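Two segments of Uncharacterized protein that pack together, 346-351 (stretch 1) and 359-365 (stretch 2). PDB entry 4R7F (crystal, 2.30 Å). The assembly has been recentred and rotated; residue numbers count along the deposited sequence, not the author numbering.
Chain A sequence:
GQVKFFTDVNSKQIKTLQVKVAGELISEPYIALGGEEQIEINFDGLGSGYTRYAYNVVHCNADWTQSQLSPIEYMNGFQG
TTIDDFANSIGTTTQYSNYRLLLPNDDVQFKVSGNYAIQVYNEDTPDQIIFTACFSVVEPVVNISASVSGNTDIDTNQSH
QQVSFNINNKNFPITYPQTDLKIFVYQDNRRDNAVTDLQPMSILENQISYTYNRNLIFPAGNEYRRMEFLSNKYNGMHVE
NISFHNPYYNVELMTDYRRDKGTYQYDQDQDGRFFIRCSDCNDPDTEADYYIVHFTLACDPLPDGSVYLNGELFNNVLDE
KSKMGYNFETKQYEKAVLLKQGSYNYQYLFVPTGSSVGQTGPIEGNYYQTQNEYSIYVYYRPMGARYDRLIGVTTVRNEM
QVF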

# COMPACT_ATOMS: atom_id res chain seq x y z
N TYR A 346 18.89 -1.91 3.80
CA TYR A 346 19.90 -2.87 3.44
C TYR A 346 19.68 -4.18 4.17
O TYR A 346 18.97 -4.23 5.15
CB TYR A 346 21.32 -2.32 3.72
CG TYR A 346 21.71 -2.20 5.19
CD1 TYR A 346 21.31 -1.12 5.97
CD2 TYR A 346 22.50 -3.16 5.80
CE1 TYR A 346 21.71 -1.02 7.32
CE2 TYR A 346 22.88 -3.07 7.13
CZ TYR A 346 22.48 -2.01 7.89
OH TYR A 346 22.90 -1.97 9.22
N GLN A 347 20.30 -5.24 3.66
CA GLN A 347 20.30 -6.52 4.32
C GLN A 347 21.46 -7.34 3.83
O GLN A 347 22.21 -6.94 2.91
CB GLN A 347 19.00 -7.26 4.05
CG GLN A 347 18.89 -7.73 2.63
CD GLN A 347 17.59 -8.44 2.31
OE1 GLN A 347 16.78 -8.77 3.19
NE2 GLN A 347 17.38 -8.70 1.03
N TYR A 348 21.58 -8.50 4.42
CA TYR A 348 22.69 -9.37 4.21
C TYR A 348 22.17 -10.71 3.68
O TYR A 348 21.42 -11.39 4.35
CB TYR A 348 23.41 -9.60 5.54
CG TYR A 348 24.07 -8.37 6.14
CD1 TYR A 348 25.24 -7.80 5.59
CD2 TYR A 348 23.58 -7.80 7.29
CE1 TYR A 348 25.85 -6.71 6.18
CE2 TYR A 348 24.17 -6.71 7.87
CZ TYR A 348 25.28 -6.15 7.33
OH TYR A 348 25.83 -5.07 7.98
N LEU A 349 22.60 -11.07 2.48
CA LEU A 349 22.18 -12.31 1.88
C LEU A 349 23.36 -13.26 1.85
O LEU A 349 24.47 -12.86 1.62
CB LEU A 349 21.71 -12.06 0.45
CG LEU A 349 20.45 -11.24 0.22
CD1 LEU A 349 20.18 -11.21 -1.29
CD2 LEU A 349 19.27 -11.85 0.95
N PHE A 350 23.06 -14.53 2.06
CA PHE A 350 23.99 -15.62 1.92
C PHE A 350 23.79 -16.31 0.55
O PHE A 350 22.67 -16.66 0.20
CB PHE A 350 23.68 -16.63 3.04
CG PHE A 350 24.53 -17.84 3.03
CD1 PHE A 350 25.88 -17.76 3.37
CD2 PHE A 350 24.00 -19.07 2.69
CE1 PHE A 350 26.68 -18.89 3.35
CE2 PHE A 350 24.80 -20.20 2.68
CZ PHE A 350 26.14 -20.11 3.03
N VAL A 351 24.87 -16.55 -0.17
CA VAL A 351 24.81 -17.29 -1.45
C VAL A 351 25.63 -18.56 -1.26
O VAL A 351 26.84 -18.46 -1.06
CB VAL A 351 25.40 -16.49 -2.61
CG1 VAL A 351 25.31 -17.28 -3.90
CG2 VAL A 351 24.68 -15.16 -2.75
N GLN A 359 20.01 -15.91 -0.16
CA GLN A 359 19.03 -16.35 0.83
C GLN A 359 18.98 -15.37 1.98
O GLN A 359 20.02 -14.98 2.50
CB GLN A 359 19.48 -17.68 1.40
CG GLN A 359 19.31 -18.87 0.47
CD GLN A 359 20.01 -20.15 1.00
OE1 GLN A 359 20.27 -20.29 2.20
NE2 GLN A 359 20.32 -21.05 0.11
N THR A 360 17.79 -14.97 2.37
CA THR A 360 17.56 -14.17 3.58
C THR A 360 17.60 -15.04 4.85
O THR A 360 17.74 -14.55 5.97
CB THR A 360 16.15 -13.53 3.48
OG1 THR A 360 15.27 -14.53 2.94
CG2 THR A 360 16.15 -12.34 2.58
N GLY A 361 17.44 -16.34 4.70
CA GLY A 361 17.25 -17.19 5.86
C GLY A 361 18.36 -17.16 6.90
O GLY A 361 18.10 -17.05 8.09
N PRO A 362 19.61 -17.32 6.46
CA PRO A 362 20.69 -17.51 7.45
C PRO A 362 20.98 -16.28 8.33
O PRO A 362 21.18 -16.43 9.52
CB PRO A 362 21.89 -17.88 6.57
CG PRO A 362 21.31 -18.45 5.33
CD PRO A 362 20.05 -17.64 5.09
N ILE A 363 20.95 -15.08 7.78
CA ILE A 363 21.25 -13.88 8.57
C ILE A 363 20.04 -13.00 8.93
O ILE A 363 19.98 -12.40 10.02
CB ILE A 363 22.28 -13.05 7.79
CG1 ILE A 363 23.54 -13.91 7.62
CG2 ILE A 363 22.57 -11.72 8.48
CD1 ILE A 363 24.39 -13.52 6.44
N GLU A 364 19.09 -12.89 8.00
CA GLU A 364 17.97 -12.00 8.19
C GLU A 364 16.77 -12.74 8.76
O GLU A 364 15.95 -12.14 9.43
CB GLU A 364 17.60 -11.30 6.88
CG GLU A 364 18.73 -10.46 6.32
CD GLU A 364 19.28 -9.40 7.26
OE1 GLU A 364 18.78 -9.22 8.41
OE2 GLU A 364 20.25 -8.71 6.85
N GLY A 365 16.72 -14.04 8.52
CA GLY A 365 15.60 -14.88 8.93
C GLY A 365 14.46 -14.82 7.92
O GLY A 365 14.44 -13.96 7.02
O HOH W 1 20.93 -14.18 4.88

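The contact is a strand packed against an irregular loop: one antiparallel bridge pins the two backbones together at one end, a glutamate carboxylate takes up a strand amide at the other, a water sits between them, and small apolar contacts lie alongside.

Stretch 1 is extended throughout, part of a strand that runs on beyond both ends of the segment. Stretch 2 touches it in strand fashion at a single residue. F350 and Q359 form a hydrogen-bonded antiparallel pair, with their CA atoms 5.1 Å apart. Both bonds of the pair are present: F350 N donates to Q359 O at 3.1 Å with a nearly straight N-H...O angle of 167°, and Q359 N donates to F350 O at 2.8 Å with a more bent angle of 144°. Q359 O also receives a CA-H...O contact from L349 CA, at 3.5 Å with an angle of 137° at the hydrogen.

The pairing is a single bridge. Residues 360-362 then take helical phi/psi values, and E364 N donates to T360 O at 2.9 Å. By the next register point, Y348 against I363, the CA atoms have separated to 6.4 Å. A water occupies this wider gap: it donates to Y348 O at 2.9 Å and to Q359 O at 2.7 Å, and accepts from I363 N at 3.0 Å. It joins Y348 O to I363 N, and also to Q359 O, which already accepts from F350 N.

Farther along, a side chain does the work of a backbone acceptor. The CA-to-CB bond of E364 points toward the strand, and its chi1 and chi2, both m, carry the carboxylate to Y348 N, which donates to E364 OE2 at 2.8 Å and 145°. The approach is close enough that Q347 CA also lies 3.3 Å from E364 OE2. This oxygen is hydrogen-bonded elsewhere in the structure as well, so the strand amide is not its sole partner.

The apolar contacts lie alongside these bonds. Y348 CB meets I363 CG2 at 3.7 Å, although the end of the tyrosine side chain leads away from the loop, so the contact is made near the base of the residue. F350 meets the proline with both CB and ring: F350 CB and F350 CD2 each lie 3.8 Å from P362 CG; the rigid proline ring offers a compact hydrocarbon surface here. The F350 ring has Q359 OE1 at its edge, near the ring plane, with F350 CD2 at 4.0 Å from that oxygen. On T360, the methyl group packs against the strand, its CG2 being 3.6 Å from L349 CD2 and 3.7 Å from Q347 OE1.

Together the two stretches bury 483 Å², both sides summed, with F350 the most heavily covered residue. G361 and G365 contribute no covered area, and the positive phi of G365, 83°, favours glycine.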